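Local coordinates for protein fumarylacetoacetate hydrolase (Burkholderia xenovorans, PDB 5TI1) that probably hydrolyses fumarylacetoacetate to fumarate and acetoacetate, the last step of phenylalanine and tyrosine breakdown, with a metal ion in its active site, at residues B[255-259]-B[432-436]; B[311-315]-B[358-362]; B[410-414]-B[438-442]. One frame throughout, in Å; residues are numbered along the deposited sequence.

Interaction 1 (B[255-259]-B[432-436]); sequences MVLLN and FGVCA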
loop_
_atom_site.group_PDB
_atom_site.type_symbol
_atom_site.label_atom_id
_atom_site.label_comp_id
_atom_site.label_asym_id
_atom_site.label_seq_id
_atom_site.Cartn_x
_atom_site.Cartn_y
_atom_site.Cartn_z
ATOM N N MET B 255 9.035 -7.733 -15.176
ATOM C CA MET B 255 9.325 -6.314 -15.051
ATOM C C MET B 255 8.428 -5.508 -15.979
ATOM O O MET B 255 7.990 -5.998 -17.027
ATOM C CB MET B 255 10.792 -6.027 -15.376
ATOM C CG MET B 255 11.283 -4.670 -14.944
ATOM S SD MET B 255 13.016 -4.472 -15.382
ATOM C CE MET B 255 13.777 -5.761 -14.395
ATOM N N VAL B 256 8.160 -4.266 -15.573
ATOM C CA VAL B 256 7.470 -3.273 -16.380
ATOM C C VAL B 256 8.277 -1.979 -16.321
ATOM O O VAL B 256 9.182 -1.823 -15.502
ATOM C CB VAL B 256 6.027 -3.024 -15.899
ATOM C CG1 VAL B 256 5.182 -4.279 -16.067
ATOM C CG2 VAL B 256 6.035 -2.529 -14.452
ATOM N N LEU B 257 7.932 -1.043 -17.200
ATOM C CA LEU B 257 8.401 0.330 -17.068
ATOM C C LEU B 257 7.497 1.083 -16.099
ATOM O O LEU B 257 6.303 0.805 -16.005
ATOM C CB LEU B 257 8.407 1.035 -18.423
ATOM C CG LEU B 257 9.221 0.344 -19.531
ATOM C CD1 LEU B 257 9.016 1.033 -20.868
ATOM C CD2 LEU B 257 10.687 0.306 -19.176
ATOM N N LEU B 258 8.070 2.050 -15.384
ATOM C CA LEU B 258 7.369 2.711 -14.284
ATOM C C LEU B 258 7.766 4.178 -14.251
ATOM O O LEU B 258 8.950 4.504 -14.119
ATOM C CB LEU B 258 7.680 2.028 -12.940
ATOM C CG LEU B 258 6.848 2.415 -11.702
ATOM C CD1 LEU B 258 6.870 1.288 -10.636
ATOM C CD2 LEU B 258 7.320 3.715 -11.084
ATOM N N ASN B 259 6.776 5.064 -14.380
ATOM C CA ASN B 259 6.981 6.499 -14.260
ATOM C C ASN B 259 6.342 6.945 -12.952
ATOM O O ASN B 259 5.111 7.037 -12.851
ATOM C CB ASN B 259 6.383 7.254 -15.448
ATOM C CG ASN B 259 6.654 8.752 -15.379
ATOM O OD1 ASN B 259 7.266 9.234 -14.412
ATOM N ND2 ASN B 259 6.216 9.499 -16.410
ATOM N N PHE B 432 9.852 -3.598 -23.969
ATOM C CA PHE B 432 8.860 -3.367 -22.925
ATOM C C PHE B 432 7.636 -2.589 -23.398
ATOM O O PHE B 432 6.724 -2.341 -22.595
ATOM C CB PHE B 432 9.515 -2.633 -21.749
ATOM C CG PHE B 432 10.360 -3.513 -20.880
ATOM C CD1 PHE B 432 11.632 -3.880 -21.276
ATOM C CD2 PHE B 432 9.884 -3.960 -19.654
ATOM C CE1 PHE B 432 12.416 -4.680 -20.474
ATOM C CE2 PHE B 432 10.666 -4.772 -18.845
ATOM C CZ PHE B 432 11.926 -5.127 -19.252
ATOM N N GLY B 433 7.575 -2.205 -24.671
ATOM C CA GLY B 433 6.468 -1.337 -25.044
ATOM C C GLY B 433 6.677 0.062 -24.487
ATOM O O GLY B 433 7.808 0.534 -24.321
ATOM N N VAL B 434 5.574 0.746 -24.185
ATOM C CA VAL B 434 5.675 2.127 -23.739
ATOM C C VAL B 434 4.855 2.340 -22.477
ATOM O O VAL B 434 3.863 1.652 -22.211
ATOM C CB VAL B 434 5.251 3.146 -24.826
ATOM C CG1 VAL B 434 6.157 3.036 -26.057
ATOM C CG2 VAL B 434 3.778 2.994 -25.188
ATOM N N CYS B 435 5.299 3.319 -21.701
ATOM C CA CYS B 435 4.666 3.769 -20.475
ATOM C C CYS B 435 4.436 5.272 -20.642
ATOM O O CYS B 435 5.334 6.070 -20.361
ATOM C CB CYS B 435 5.570 3.438 -19.291
ATOM S SG CYS B 435 5.139 4.272 -17.783
ATOM N N ALA B 436 3.241 5.657 -21.112
ATOM C CA ALA B 436 2.947 7.035 -21.494
ATOM C C ALA B 436 1.847 7.674 -20.643
ATOM O O ALA B 436 0.910 7.014 -20.189
ATOM C CB ALA B 436 2.516 7.123 -22.971
HETATM O O HOH W 1 4.902 8.271 -18.790
#
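Two strands pack face to face here, with no direct hydrogen bond between them. Their axes come within 7.1 Å and run nearly the same way, 22° apart, so the contact is made mainly through side chains, without strand pairing. Apolar packing does most of the work. Phe432 and Cys435 both point toward 255-259, and Leu257 points back between them. Leu257 CG lies 3.7 Å from Phe432 CB, and Leu257 CB lies 3.8 Å from Cys435 CB.

Leu257 CD1 also touches a carbonyl, Gly433 O, at 3.7 Å. Gly433 has a positive phi of 73°, where a CB would clash with the preceding carbonyl.

The Phe432 ring makes two further contacts. It turns its edge to the backbone of 255-259, with Phe432 CE2 3.5 Å from Met255 O. In the conformer given here, Met255 SD stands 5.0 Å from the centroid of the Phe432 ring, an oblique Met-aromatic contact.

The polar link is a bridging water. It accepts from Asn259 ND2 at 3.0 Å and donates to Cys435 O at 2.7 Å. Asn259 OD1 is bonded to the backbone N of Glu226, so this amide ties three strands together.

This is the interface of a beta sandwich. Strand 252-263 lies between 223-233 and 284-292 in one sheet, and strand 429-440 pairs with 416-424 in the other. Ile324 and Leu326 of strand 321-331 extend the apolar layer. On the far face of its strand, the side chain of Leu258 comes within about 6 Å of the bound magnesium ion, beside its ligand Glu228 and Thr284.

Interaction 2 (B[311-315]-B[358-362]); sequences LAYLR and AHHTV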
loop_
_atom_site.group_PDB
_atom_site.type_symbol
_atom_site.label_atom_id
_atom_site.label_comp_id
_atom_site.label_asym_id
_atom_site.label_seq_id
_atom_site.Cartn_x
_atom_site.Cartn_y
_atom_site.Cartn_z
ATOM N N LEU B 311 26.591 -5.223 4.455
ATOM C CA LEU B 311 26.391 -6.246 5.473
ATOM C C LEU B 311 26.032 -7.578 4.830
ATOM O O LEU B 311 25.488 -7.605 3.723
ATOM C CB LEU B 311 25.295 -5.812 6.448
ATOM C CG LEU B 311 25.664 -4.790 7.519
ATOM C CD1 LEU B 311 24.411 -4.143 8.053
ATOM C CD2 LEU B 311 26.422 -5.467 8.650
ATOM N N ALA B 312 26.307 -8.679 5.538
ATOM C CA ALA B 312 26.246 -10.009 4.934
ATOM C C ALA B 312 24.890 -10.300 4.297
ATOM O O ALA B 312 24.823 -10.876 3.203
ATOM C CB ALA B 312 26.586 -11.079 5.983
ATOM N N TYR B 313 23.794 -9.907 4.953
ATOM C CA TYR B 313 22.481 -10.286 4.436
ATOM C C TYR B 313 22.194 -9.658 3.070
ATOM O O TYR B 313 21.296 -10.127 2.366
ATOM C CB TYR B 313 21.367 -9.942 5.451
ATOM C CG TYR B 313 20.851 -8.512 5.399
ATOM C CD1 TYR B 313 21.456 -7.512 6.148
ATOM C CD2 TYR B 313 19.752 -8.168 4.618
ATOM C CE1 TYR B 313 20.996 -6.208 6.107
ATOM C CE2 TYR B 313 19.284 -6.859 4.567
ATOM C CZ TYR B 313 19.910 -5.885 5.320
ATOM O OH TYR B 313 19.471 -4.575 5.286
ATOM N N LEU B 314 22.959 -8.651 2.655
ATOM C CA LEU B 314 22.759 -8.010 1.358
ATOM C C LEU B 314 23.715 -8.500 0.273
ATOM O O LEU B 314 23.647 -8.008 -0.862
ATOM C CB LEU B 314 22.888 -6.488 1.498
ATOM C CG LEU B 314 21.737 -5.789 2.216
ATOM C CD1 LEU B 314 22.154 -4.409 2.674
ATOM C CD2 LEU B 314 20.530 -5.708 1.307
ATOM N N ARG B 315 24.593 -9.452 0.575
ATOM C CA ARG B 315 25.620 -9.874 -0.369
ATOM C C ARG B 315 25.095 -10.970 -1.290
ATOM O O ARG B 315 24.293 -11.809 -0.879
ATOM C CB ARG B 315 26.861 -10.371 0.377
ATOM C CG ARG B 315 27.491 -9.331 1.279
ATOM C CD ARG B 315 28.713 -9.878 1.985
ATOM N NE ARG B 315 29.113 -9.003 3.082
ATOM C CZ ARG B 315 30.003 -9.321 4.016
ATOM N NH1 ARG B 315 30.601 -10.507 3.996
ATOM N NH2 ARG B 315 30.293 -8.451 4.974
ATOM N N ALA B 358 15.543 -8.499 -0.605
ATOM C CA ALA B 358 16.160 -8.989 0.623
ATOM C C ALA B 358 16.031 -7.960 1.736
ATOM O O ALA B 358 15.607 -8.282 2.855
ATOM C CB ALA B 358 17.627 -9.330 0.364
ATOM N N HIS B 359 16.349 -6.702 1.433
ATOM C CA HIS B 359 16.185 -5.660 2.436
ATOM C C HIS B 359 14.713 -5.435 2.773
ATOM O O HIS B 359 14.366 -5.266 3.948
ATOM C CB HIS B 359 16.833 -4.367 1.961
ATOM C CG HIS B 359 16.746 -3.262 2.960
ATOM N ND1 HIS B 359 17.515 -3.232 4.103
ATOM C CD2 HIS B 359 15.951 -2.167 3.011
ATOM C CE1 HIS B 359 17.215 -2.152 4.802
ATOM N NE2 HIS B 359 16.268 -1.491 4.163
ATOM N N HIS B 360 13.835 -5.445 1.760
ATOM C CA HIS B 360 12.403 -5.251 2.000
ATOM C C HIS B 360 11.872 -6.205 3.071
ATOM O O HIS B 360 11.030 -5.824 3.891
ATOM C CB HIS B 360 11.618 -5.446 0.700
ATOM C CG HIS B 360 10.276 -4.775 0.691
ATOM N ND1 HIS B 360 9.511 -4.612 1.828
ATOM C CD2 HIS B 360 9.567 -4.214 -0.320
ATOM C CE1 HIS B 360 8.388 -3.986 1.515
ATOM N NE2 HIS B 360 8.396 -3.736 0.218
ATOM N N THR B 361 12.356 -7.443 3.081
ATOM C CA THR B 361 11.821 -8.475 3.962
ATOM C C THR B 361 12.719 -8.807 5.152
ATOM O O THR B 361 12.344 -9.660 5.967
ATOM C CB THR B 361 11.552 -9.751 3.152
ATOM O OG1 THR B 361 12.801 -10.300 2.691
ATOM C CG2 THR B 361 10.668 -9.428 1.950
ATOM N N VAL B 362 13.882 -8.156 5.291
ATOM C CA VAL B 362 14.853 -8.592 6.291
ATOM C C VAL B 362 14.305 -8.433 7.705
ATOM O O VAL B 362 14.696 -9.170 8.622
ATOM C CB VAL B 362 16.184 -7.835 6.121
ATOM C CG1 VAL B 362 16.032 -6.379 6.532
ATOM C CG2 VAL B 362 17.287 -8.522 6.933
#
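Leu311 opens a short 3-10 turn. Its carbonyl O accepts a hydrogen bond from Leu314 N at 2.9 Å, and the turn brings Tyr313 and Leu314 to helix 353-362. Tyr313 makes most of the contact. Its hydroxyl OH forms a 2.7 Å hydrogen bond with His359 ND1. One face of its ring takes Val362: the methyl CG2 sits 3.7 Å from the centroid of the Tyr313 ring in a CH-pi contact. Tyr313 O lies 4.3 Å from Ala358 CB. Leu314 follows. Its CA-to-CB bond points sideways, but its CD2 comes within 4.0 Å of His359 CB. The carbonyl of Leu314 is held by Gln355, one turn earlier on the same helix.

The contact also lies at the dimer interface. Gln206 of the second subunit bonds to Tyr313 OH, and Phe217 of that subunit meets the Tyr313 ring and packs on Val362. Asn278 of the second subunit donates to His359 O.

The chemistry is mixed. One tyrosine offers a ring face to a methyl group and a hydroxyl to both a histidine and the partner chain. The geometry therefore couples this loop and helix to the dimer.

Interaction 3 (B[410-414]-B[438-442]); sequences FIEDG and EILPA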
loop_
_atom_site.group_PDB
_atom_site.type_symbol
_atom_site.label_atom_id
_atom_site.label_comp_id
_atom_site.label_asym_id
_atom_site.label_seq_id
_atom_site.Cartn_x
_atom_site.Cartn_y
_atom_site.Cartn_z
ATOM N N PHE B 410 10.529 21.960 -16.053
ATOM C CA PHE B 410 9.675 20.867 -15.608
ATOM C C PHE B 410 8.542 20.671 -16.617
ATOM O O PHE B 410 8.470 21.358 -17.639
ATOM C CB PHE B 410 9.184 21.126 -14.180
ATOM C CG PHE B 410 10.280 21.028 -13.156
ATOM C CD1 PHE B 410 10.660 19.791 -12.642
ATOM C CD2 PHE B 410 10.972 22.156 -12.753
ATOM C CE1 PHE B 410 11.696 19.688 -11.714
ATOM C CE2 PHE B 410 12.003 22.070 -11.834
ATOM C CZ PHE B 410 12.371 20.830 -11.307
ATOM N N ILE B 411 7.678 19.689 -16.344
ATOM C CA ILE B 411 6.638 19.312 -17.297
ATOM C C ILE B 411 5.545 20.375 -17.349
ATOM O O ILE B 411 5.112 20.906 -16.319
ATOM C CB ILE B 411 6.036 17.947 -16.929
ATOM C CG1 ILE B 411 7.098 16.841 -16.946
ATOM C CG2 ILE B 411 4.901 17.596 -17.883
ATOM C CD1 ILE B 411 6.615 15.570 -16.254
ATOM N N GLU B 412 5.068 20.662 -18.547
ATOM C CA GLU B 412 4.016 21.644 -18.744
ATOM C C GLU B 412 2.723 20.953 -19.164
ATOM O O GLU B 412 2.721 19.784 -19.567
ATOM C CB GLU B 412 4.468 22.702 -19.764
ATOM C CG GLU B 412 5.135 23.872 -19.059
ATOM C CD GLU B 412 6.236 24.506 -19.850
ATOM O OE1 GLU B 412 7.099 25.162 -19.230
ATOM O OE2 GLU B 412 6.241 24.361 -21.089
ATOM N N ASP B 413 1.610 21.680 -19.012
ATOM C CA ASP B 413 0.300 21.134 -19.338
ATOM C C ASP B 413 0.236 20.753 -20.812
ATOM O O ASP B 413 0.753 21.463 -21.676
ATOM C CB ASP B 413 -0.798 22.148 -19.004
ATOM C CG ASP B 413 -0.964 22.375 -17.500
ATOM O OD1 ASP B 413 -0.391 21.613 -16.686
ATOM O OD2 ASP B 413 -1.691 23.319 -17.131
ATOM N N GLY B 414 -0.389 19.610 -21.093
ATOM C CA GLY B 414 -0.461 19.098 -22.442
ATOM C C GLY B 414 0.780 18.367 -22.933
ATOM O O GLY B 414 0.747 17.816 -24.044
ATOM N N GLU B 438 -0.191 11.843 -20.449
ATOM C CA GLU B 438 -0.270 13.231 -20.879
ATOM C C GLU B 438 -0.908 14.055 -19.766
ATOM O O GLU B 438 -1.874 13.618 -19.136
ATOM C CB GLU B 438 -1.046 13.334 -22.196
ATOM C CG GLU B 438 -1.126 14.736 -22.776
ATOM C CD GLU B 438 -1.575 14.744 -24.233
ATOM O OE1 GLU B 438 -2.636 15.313 -24.528
ATOM O OE2 GLU B 438 -0.866 14.165 -25.079
ATOM N N ILE B 439 -0.347 15.231 -19.495
ATOM C CA ILE B 439 -0.680 15.990 -18.292
ATOM C C ILE B 439 -1.911 16.859 -18.544
ATOM O O ILE B 439 -1.977 17.598 -19.536
ATOM C CB ILE B 439 0.512 16.846 -17.837
ATOM C CG1 ILE B 439 1.716 15.954 -17.495
ATOM C CG2 ILE B 439 0.104 17.739 -16.664
ATOM C CD1 ILE B 439 1.395 14.824 -16.555
ATOM N N LEU B 440 -2.902 16.762 -17.641
ATOM C CA LEU B 440 -4.078 17.619 -17.672
ATOM C C LEU B 440 -3.882 18.823 -16.758
ATOM O O LEU B 440 -3.207 18.718 -15.727
ATOM C CB LEU B 440 -5.311 16.843 -17.237
ATOM C CG LEU B 440 -5.558 15.575 -18.057
ATOM C CD1 LEU B 440 -6.830 14.883 -17.594
ATOM C CD2 LEU B 440 -5.628 15.917 -19.544
ATOM N N PRO B 441 -4.446 19.980 -17.124
ATOM C CA PRO B 441 -4.335 21.161 -16.261
ATOM C C PRO B 441 -4.896 20.883 -14.873
ATOM O O PRO B 441 -5.824 20.092 -14.697
ATOM C CB PRO B 441 -5.172 22.218 -16.995
ATOM C CG PRO B 441 -5.200 21.765 -18.399
ATOM C CD PRO B 441 -5.184 20.274 -18.362
ATOM N N ALA B 442 -4.310 21.545 -13.882
ATOM C CA ALA B 442 -4.799 21.402 -12.523
ATOM C C ALA B 442 -6.228 21.922 -12.433
ATOM O O ALA B 442 -6.658 22.758 -13.231
ATOM C CB ALA B 442 -3.897 22.152 -11.538
HETATM O O HOH W 2 -2.442 23.535 -14.614
#
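A loop meets the end of a strand here through one backbone hydrogen bond and an isoleucine pair, partly open to solvent. Segment 410-414 leads into strand 416-424. Segment 438-442 carries the last residues of strand 429-440 and the chain beyond it. The touching parts run 88° apart, so the loop crosses the strand end.

The one direct hydrogen bond runs from Gly414 N to Ile439 O at 3.0 Å, with an N-H...O angle of 155°. Gly414 has a positive phi of 80°, and a CB here would press on the carbonyl of Asp413. Ile411 and Ile439 point toward each other, and Ile411 CG2 meets Ile439 CG1 at 3.6 Å. Ile225 and Leu223 of strand 223-233 also pack on this pair, on Ile411 and Ile439 respectively.

Asp413 covers the exposed side. Its OD2 lies 3.5 Å from Pro441 CA. A water donates to Asp413 OD2 at 2.6 Å and accepts from Ala442 N at 2.8 Å, bridging the loop to the C-terminal residues. Asp413 OD1 makes a salt bridge with Arg202 of strand 200-207, and Arg202 also bonds to Ile411 O.

Gly414 O is held by Gln333. Strand 429-440 runs parallel to 200-207 on one side and antiparallel to 416-424 on the other. Asp415, the next residue, also bonds to the backbone of Ile439, and there the antiparallel pairing begins. Asp413 (-61/139) and Gly414 (80/-7) have type II turn angles. With Gly414 and Asp415 both facing Ile439, the strand entry is consistent with a G1-type beta bulge.

In the fold
Interactions 1 and 3 share strand 429-440 but use different parts of it. Interaction 1 is core: it lies about 4 Å from the centre of the chain, joins two sheets and is largely apolar, with a water as its polar link. Interaction 3 lies farther along the strand, about 19 Å away between centres, where a loop enters the same sheet, partly at the surface. There a backbone bond, an isoleucine pair and a water-bridged aspartate make the contact. Interaction 2 stands apart, its centre about 27 Å from that of interaction 1. It relies on a tyrosine-histidine hydrogen bond and a CH-pi contact. It too is buried, but partly by the second subunit, which touches neither of the others.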